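PDB 4O6R: aldehyde dehydrogenase from Burkholderia cenocepacia, which probably oxidises aldehydes to carboxylic acids with NAD(P)+ as the acceptor, and binds adenosine monophosphate in a nucleotide pocket. Local coordinates for residues G26-L31 with I42-A47; N275-A280 with E307-L312. All blocks are in the same frame, centred on the assembly; numbering follows the deposited sequence.

Contact 1. Residues G26-L31 with I42-A47; sequences GTIDVL and IAAATA
A two-stranded antiparallel beta hairpin, strands 27-32 and 37-43, is joined here at its open end, where the chain enters the first strand and leaves the second. I28 and I42 form a hydrogen-bonded pair: I42 N reaches I28 O at 2.9 Å, and I28 N reaches I42 O at 3.0 Å. Both donors lie in the plane of the carbonyl they meet, and both bonds are nearly straight. T27 and A43, the next pair, are non-hydrogen-bonded, their CA atoms 4.6 Å apart, and T27 CA turns a C-H to I42 O at 3.1 Å. The last bond, A44 N to G26 O at 2.9 Å, is less regular, since the donor stands 50° out of the carbonyl plane. A water then bridges G26 N and A44 O, accepting from the first and donating to the second. Among the side chains, I28 CD1 rests on A44 CB at 3.7 Å. I42 holds CG1 between its backbone N and carbonyl carbon (chi1 51°), a crowded position in which I42 CG1 and I42 CG2 both meet V30 CG2, the I42 CG2 to V30 CG2 distance being 3.9 Å, and the two side chains cross at about a right angle. Beyond the hairpin, I28 packs on Y212 and comes close to E183 of the AMP site, V30 touches P186, A43 lies against strand 13-15, and A45 leans on helix 213-222.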
ATOM      1  N   GLY A  26     -10.649  39.889 -26.235  1.00 18.60           N
ATOM      2  CA  GLY A  26     -11.939  39.278 -26.496  1.00 18.39           C
ATOM      3  C   GLY A  26     -12.722  39.001 -25.221  1.00 17.60           C
ATOM      4  O   GLY A  26     -12.147  38.848 -24.126  1.00 17.08           O
ATOM      5  N   THR A  27     -14.034  38.943 -25.366  1.00 17.66           N
ATOM      6  CA  THR A  27     -14.913  38.563 -24.288  1.00 17.17           C
ATOM      7  C   THR A  27     -15.961  37.558 -24.729  1.00 16.84           C
ATOM      8  O   THR A  27     -16.192  37.359 -25.925  1.00 16.90           O
ATOM      9  CB  THR A  27     -15.644  39.770 -23.701  1.00 17.68           C
ATOM     10  OG1 THR A  27     -16.388  40.410 -24.734  1.00 18.45           O
ATOM     11  CG2 THR A  27     -14.654  40.721 -23.107  1.00 18.20           C
ATOM     12  N   ILE A  28     -16.571  36.936 -23.727  1.00 16.51           N
ATOM     13  CA  ILE A  28     -17.690  36.022 -23.898  1.00 16.57           C
ATOM     14  C   ILE A  28     -18.825  36.412 -22.950  1.00 16.49           C
ATOM     15  O   ILE A  28     -18.575  36.731 -21.786  1.00 16.05           O
ATOM     16  CB  ILE A  28     -17.238  34.596 -23.643  1.00 16.11           C
ATOM     17  CG1 ILE A  28     -16.370  34.137 -24.829  1.00 16.51           C
ATOM     18  CG2 ILE A  28     -18.440  33.689 -23.491  1.00 15.98           C
ATOM     19  CD1 ILE A  28     -15.601  32.852 -24.605  1.00 16.05           C
ATOM     20  N   ASP A  29     -20.061  36.400 -23.454  1.00 16.70           N
ATOM     21  CA  ASP A  29     -21.221  36.725 -22.617  1.00 16.88           C
ATOM     22  C   ASP A  29     -21.606  35.498 -21.780  1.00 15.82           C
ATOM     23  O   ASP A  29     -21.693  34.393 -22.315  1.00 15.46           O
ATOM     24  CB  ASP A  29     -22.426  37.157 -23.465  1.00 17.74           C
ATOM     25  CG  ASP A  29     -22.326  38.581 -24.001  1.00 19.13           C
ATOM     26  OD1 ASP A  29     -21.315  39.290 -23.826  1.00 19.42           O
ATOM     27  OD2 ASP A  29     -23.318  39.007 -24.618  1.00 19.99           O
ATOM     28  N   VAL A  30     -21.817  35.703 -20.478  1.00 15.17           N
ATOM     29  CA  VAL A  30     -22.218  34.638 -19.566  1.00 14.31           C
ATOM     30  C   VAL A  30     -23.673  34.864 -19.251  1.00 14.43           C
ATOM     31  O   VAL A  30     -24.050  35.945 -18.797  1.00 14.86           O
ATOM     32  CB  VAL A  30     -21.413  34.642 -18.273  1.00 13.96           C
ATOM     33  CG1 VAL A  30     -21.916  33.551 -17.322  1.00 13.43           C
ATOM     34  CG2 VAL A  30     -19.935  34.441 -18.603  1.00 13.87           C
ATOM     35  N   LEU A  31     -24.482  33.850 -19.514  1.00 14.16           N
ATOM     36  CA  LEU A  31     -25.927  33.970 -19.411  1.00 14.81           C
ATOM     37  C   LEU A  31     -26.468  33.328 -18.131  1.00 14.46           C
ATOM     38  O   LEU A  31     -25.902  32.336 -17.607  1.00 14.29           O
ATOM     39  CB  LEU A  31     -26.632  33.395 -20.655  1.00 15.28           C
ATOM     40  CG  LEU A  31     -26.162  33.927 -22.017  1.00 15.78           C
ATOM     41  CD1 LEU A  31     -27.002  33.361 -23.151  1.00 16.23           C
ATOM     42  CD2 LEU A  31     -26.242  35.442 -22.009  1.00 16.45           C
ATOM     43  N   ILE A  42     -17.031  37.883 -19.644  1.00 16.65           N
ATOM     44  CA  ILE A  42     -15.741  37.445 -19.115  1.00 16.00           C
ATOM     45  C   ILE A  42     -14.653  37.619 -20.171  1.00 15.93           C
ATOM     46  O   ILE A  42     -14.934  37.632 -21.361  1.00 16.26           O
ATOM     47  CB  ILE A  42     -15.728  35.955 -18.713  1.00 15.06           C
ATOM     48  CG1 ILE A  42     -16.249  35.075 -19.846  1.00 14.85           C
ATOM     49  CG2 ILE A  42     -16.508  35.745 -17.423  1.00 14.87           C
ATOM     50  CD1 ILE A  42     -15.689  33.682 -19.823  1.00 14.41           C
ATOM     51  N   ALA A  43     -13.412  37.735 -19.731  1.00 15.63           N
ATOM     52  CA  ALA A  43     -12.299  37.672 -20.650  1.00 15.77           C
ATOM     53  C   ALA A  43     -12.256  36.299 -21.359  1.00 15.11           C
ATOM     54  O   ALA A  43     -12.512  35.260 -20.740  1.00 14.94           O
ATOM     55  CB  ALA A  43     -11.008  37.980 -19.920  1.00 15.75           C
ATOM     56  N   ALA A  44     -11.992  36.311 -22.669  1.00 15.33           N
ATOM     57  CA  ALA A  44     -11.997  35.097 -23.505  1.00 14.85           C
ATOM     58  C   ALA A  44     -10.576  34.679 -23.893  1.00 14.74           C
ATOM     59  O   ALA A  44      -9.963  35.251 -24.813  1.00 15.21           O
ATOM     60  CB  ALA A  44     -12.825  35.338 -24.754  1.00 15.41           C
ATOM     61  N   ALA A  45     -10.047  33.677 -23.204  1.00 13.91           N
ATOM     62  CA  ALA A  45      -8.687  33.206 -23.477  1.00 13.85           C
ATOM     63  C   ALA A  45      -8.583  32.570 -24.847  1.00 14.08           C
ATOM     64  O   ALA A  45      -9.459  31.793 -25.258  1.00 13.93           O
ATOM     65  CB  ALA A  45      -8.242  32.214 -22.406  1.00 13.19           C
ATOM     66  N   THR A  46      -7.493  32.882 -25.539  1.00 14.47           N
ATOM     67  CA  THR A  46      -7.112  32.207 -26.780  1.00 14.83           C
ATOM     68  C   THR A  46      -5.730  31.606 -26.570  1.00 14.55           C
ATOM     69  O   THR A  46      -5.211  31.610 -25.446  1.00 14.00           O
ATOM     70  CB  THR A  46      -7.093  33.186 -27.962  1.00 15.87           C
ATOM     71  OG1 THR A  46      -6.065  34.200 -27.762  1.00 16.38           O
ATOM     72  CG2 THR A  46      -8.433  33.815 -28.111  1.00 16.06           C
ATOM     73  N   ALA A  47      -5.138  31.092 -27.639  1.00 14.80           N
ATOM     74  CA  ALA A  47      -3.867  30.374 -27.552  1.00 14.54           C
ATOM     75  C   ALA A  47      -2.761  31.177 -26.878  1.00 14.49           C
ATOM     76  O   ALA A  47      -2.026  30.651 -26.051  1.00 13.81           O
ATOM     77  CB  ALA A  47      -3.431  29.948 -28.942  1.00 15.25           C
TER
HETATM   78  O   HOH W   1      -9.386  37.305 -26.476  1.00 17.75           O

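Contact 2. Residues N275-A280 with E307-L312; sequences NGAAWA and ERFVAL
From F309 CB the side chain leaves helix 302-315 with CG anti to the backbone N (chi1 -179°), a torsion that carries the ring across to helix 270-282. F309 CD1 only grazes A277 CB, at 4.2 Å. F309 CE1 makes the main contact: it lies 3.6 Å from A278 N and 3.7 Å from A277 CB, and A278 CB is also within van der Waals range. F309 CZ, at the tip, again meets A277 CB, at 4.1 Å. The ring presents an edge to the A278 backbone, with A278 CA in its plane, while the A277 methyl approaches obliquely. Two helices lying on one face of the seven-stranded mixed sheet are thereby packed together; their local axes approach to 10.1 Å and cross at -43°, and A277 and F309 both also touch L295 of strand 294-298. One turn after F309, L312 likewise sets CG anti to its backbone N (chi1 176°) and brings L312 CD2 to A278 CB at 3.8 Å, beside the side chain of N275, which it crosses at about a right angle. No hydrogen bond spans the two segments, so apolar packing carries the contact. A neighbouring subunit packs against the same residues, its F494 on A278 and its R496 on L312.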
ATOM      1  N   ASN A 275     -37.403   6.820  -4.439  1.00  9.80           N
ATOM      2  CA  ASN A 275     -36.672   8.032  -4.073  1.00 10.23           C
ATOM      3  C   ASN A 275     -35.282   8.056  -4.676  1.00  9.69           C
ATOM      4  O   ASN A 275     -34.836   9.101  -5.176  1.00  9.62           O
ATOM      5  CB  ASN A 275     -36.607   8.205  -2.553  1.00 10.78           C
ATOM      6  CG  ASN A 275     -37.922   8.684  -1.978  1.00 11.59           C
ATOM      7  OD1 ASN A 275     -38.577   7.973  -1.196  1.00 13.34           O
ATOM      8  ND2 ASN A 275     -38.320   9.880  -2.340  1.00 11.57           N
ATOM      9  N   GLY A 276     -34.622   6.897  -4.683  1.00  9.33           N
ATOM     10  CA  GLY A 276     -33.301   6.784  -5.259  1.00  9.06           C
ATOM     11  C   GLY A 276     -33.286   7.104  -6.737  1.00  8.81           C
ATOM     12  O   GLY A 276     -32.380   7.785  -7.214  1.00  8.64           O
ATOM     13  N   ALA A 277     -34.274   6.573  -7.453  1.00  8.78           N
ATOM     14  CA  ALA A 277     -34.406   6.813  -8.908  1.00  8.66           C
ATOM     15  C   ALA A 277     -34.615   8.281  -9.224  1.00  8.54           C
ATOM     16  O   ALA A 277     -34.012   8.811 -10.181  1.00  8.31           O
ATOM     17  CB  ALA A 277     -35.554   5.998  -9.482  1.00  8.86           C
ATOM     18  N   ALA A 278     -35.433   8.948  -8.416  1.00  8.53           N
ATOM     19  CA  ALA A 278     -35.705  10.368  -8.637  1.00  8.73           C
ATOM     20  C   ALA A 278     -34.453  11.220  -8.413  1.00  8.72           C
ATOM     21  O   ALA A 278     -34.108  12.064  -9.255  1.00  8.73           O
ATOM     22  CB  ALA A 278     -36.867  10.828  -7.783  1.00  9.04           C
ATOM     23  N   TRP A 279     -33.755  10.978  -7.306  1.00  8.68           N
ATOM     24  CA  TRP A 279     -32.457  11.573  -7.072  1.00  8.85           C
ATOM     25  C   TRP A 279     -31.504  11.308  -8.238  1.00  8.78           C
ATOM     26  O   TRP A 279     -30.815  12.213  -8.711  1.00  9.00           O
ATOM     27  CB  TRP A 279     -31.878  11.036  -5.749  1.00  8.95           C
ATOM     28  CG  TRP A 279     -30.406  11.054  -5.619  1.00  8.90           C
ATOM     29  CD1 TRP A 279     -29.555   9.981  -5.716  1.00  8.79           C
ATOM     30  CD2 TRP A 279     -29.585  12.189  -5.330  1.00  9.19           C
ATOM     31  NE1 TRP A 279     -28.269  10.388  -5.515  1.00  8.88           N
ATOM     32  CE2 TRP A 279     -28.253  11.739  -5.295  1.00  9.05           C
ATOM     33  CE3 TRP A 279     -29.852  13.551  -5.111  1.00  9.57           C
ATOM     34  CZ2 TRP A 279     -27.176  12.597  -5.051  1.00  9.32           C
ATOM     35  CZ3 TRP A 279     -28.788  14.412  -4.867  1.00  9.67           C
ATOM     36  CH2 TRP A 279     -27.467  13.939  -4.838  1.00  9.59           C
ATOM     37  N   ALA A 280     -31.447  10.053  -8.690  1.00  8.72           N
ATOM     38  CA  ALA A 280     -30.423   9.646  -9.621  1.00  8.61           C
ATOM     39  C   ALA A 280     -30.524  10.349 -10.961  1.00  8.89           C
ATOM     40  O   ALA A 280     -29.483  10.570 -11.615  1.00  8.82           O
ATOM     41  CB  ALA A 280     -30.461   8.133  -9.824  1.00  8.35           C
ATOM     42  N   GLU A 307     -46.084   3.949 -11.217  1.00 14.65           N
ATOM     43  CA  GLU A 307     -47.191   4.770 -10.776  1.00 16.28           C
ATOM     44  C   GLU A 307     -46.745   5.744  -9.691  1.00 15.08           C
ATOM     45  O   GLU A 307     -47.122   6.940  -9.706  1.00 14.83           O
ATOM     46  CB  GLU A 307     -48.359   3.914 -10.300  1.00 19.28           C
ATOM     47  CG  GLU A 307     -49.608   4.719 -10.023  1.00 23.35           C
ATOM     48  CD  GLU A 307     -50.774   3.847  -9.606  1.00 27.59           C
ATOM     49  OE1 GLU A 307     -50.558   2.629  -9.382  1.00 30.45           O
ATOM     50  OE2 GLU A 307     -51.899   4.382  -9.481  1.00 31.36           O
ATOM     51  N   ARG A 308     -45.935   5.256  -8.757  1.00 13.45           N
ATOM     52  CA  ARG A 308     -45.441   6.114  -7.697  1.00 13.05           C
ATOM     53  C   ARG A 308     -44.341   7.085  -8.193  1.00 12.16           C
ATOM     54  O   ARG A 308     -44.325   8.245  -7.834  1.00 11.98           O
ATOM     55  CB  ARG A 308     -44.930   5.258  -6.531  1.00 13.09           C
ATOM     56  CG  ARG A 308     -46.085   4.573  -5.805  1.00 13.65           C
ATOM     57  CD  ARG A 308     -45.615   3.390  -5.007  1.00 13.90           C
ATOM     58  NE  ARG A 308     -44.839   3.826  -3.850  1.00 13.91           N
ATOM     59  CZ  ARG A 308     -44.294   3.008  -2.956  1.00 14.31           C
ATOM     60  NH1 ARG A 308     -44.359   1.694  -3.100  1.00 14.63           N
ATOM     61  NH2 ARG A 308     -43.621   3.512  -1.954  1.00 14.67           N
ATOM     62  N   PHE A 309     -43.447   6.580  -9.018  1.00 11.41           N
ATOM     63  CA  PHE A 309     -42.329   7.358  -9.558  1.00 11.17           C
ATOM     64  C   PHE A 309     -42.782   8.495 -10.474  1.00 11.16           C
ATOM     65  O   PHE A 309     -42.271   9.627 -10.368  1.00 10.72           O
ATOM     66  CB  PHE A 309     -41.386   6.416 -10.303  1.00 10.96           C
ATOM     67  CG  PHE A 309     -40.173   7.077 -10.895  1.00 10.76           C
ATOM     68  CD1 PHE A 309     -39.271   7.742 -10.105  1.00 10.87           C
ATOM     69  CD2 PHE A 309     -39.924   6.975 -12.232  1.00 10.93           C
ATOM     70  CE1 PHE A 309     -38.146   8.347 -10.649  1.00 10.66           C
ATOM     71  CE2 PHE A 309     -38.789   7.547 -12.795  1.00 10.59           C
ATOM     72  CZ  PHE A 309     -37.913   8.244 -12.014  1.00 10.59           C
ATOM     73  N   VAL A 310     -43.750   8.199 -11.349  1.00 11.61           N
ATOM     74  CA  VAL A 310     -44.335   9.220 -12.222  1.00 11.95           C
ATOM     75  C   VAL A 310     -45.030  10.296 -11.373  1.00 12.68           C
ATOM     76  O   VAL A 310     -44.848  11.483 -11.595  1.00 12.76           O
ATOM     77  CB  VAL A 310     -45.302   8.602 -13.258  1.00 12.20           C
ATOM     78  CG1 VAL A 310     -46.056   9.676 -13.997  1.00 12.55           C
ATOM     79  CG2 VAL A 310     -44.538   7.772 -14.275  1.00 11.85           C
ATOM     80  N   ALA A 311     -45.763   9.883 -10.349  1.00 13.23           N
ATOM     81  CA  ALA A 311     -46.419  10.853  -9.465  1.00 13.82           C
ATOM     82  C   ALA A 311     -45.416  11.759  -8.799  1.00 13.53           C
ATOM     83  O   ALA A 311     -45.586  12.963  -8.825  1.00 13.92           O
ATOM     84  CB  ALA A 311     -47.305  10.173  -8.432  1.00 14.14           C
ATOM     85  N   LEU A 312     -44.342  11.187  -8.249  1.00 13.16           N
ATOM     86  CA  LEU A 312     -43.299  11.996  -7.601  1.00 13.13           C
ATOM     87  C   LEU A 312     -42.662  12.992  -8.584  1.00 12.67           C
ATOM     88  O   LEU A 312     -42.497  14.168  -8.279  1.00 12.73           O
ATOM     89  CB  LEU A 312     -42.218  11.087  -7.015  1.00 12.95           C
ATOM     90  CG  LEU A 312     -41.010  11.759  -6.376  1.00 13.00           C
ATOM     91  CD1 LEU A 312     -41.468  12.720  -5.299  1.00 13.59           C
ATOM     92  CD2 LEU A 312     -40.102  10.682  -5.831  1.00 12.92           C
TER

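Overall arrangement
From the N terminus, contact 1 closes first, bringing 26-31 and 42-47 together across ten residues, six of them strand, as a local hairpin. The chain then runs through helix 47-66, the other N-terminal helices and the mixed sheet and helices that carry the AMP site before contact 2 opens at residue 275. Contact 2 closes a longer loop of 26 residues, which includes strand 294-298 of the seven-stranded sheet. The two loops are in series, neither nested nor crossed. The centres of contacts 1 and 2 are about 39 Å apart, and the nearest atoms of contacts 1 and 2 about 22 Å. Contact 1 lies near the nucleotide-binding region, whereas contact 2 joins two helices beside the other sheet, next to a neighbouring subunit.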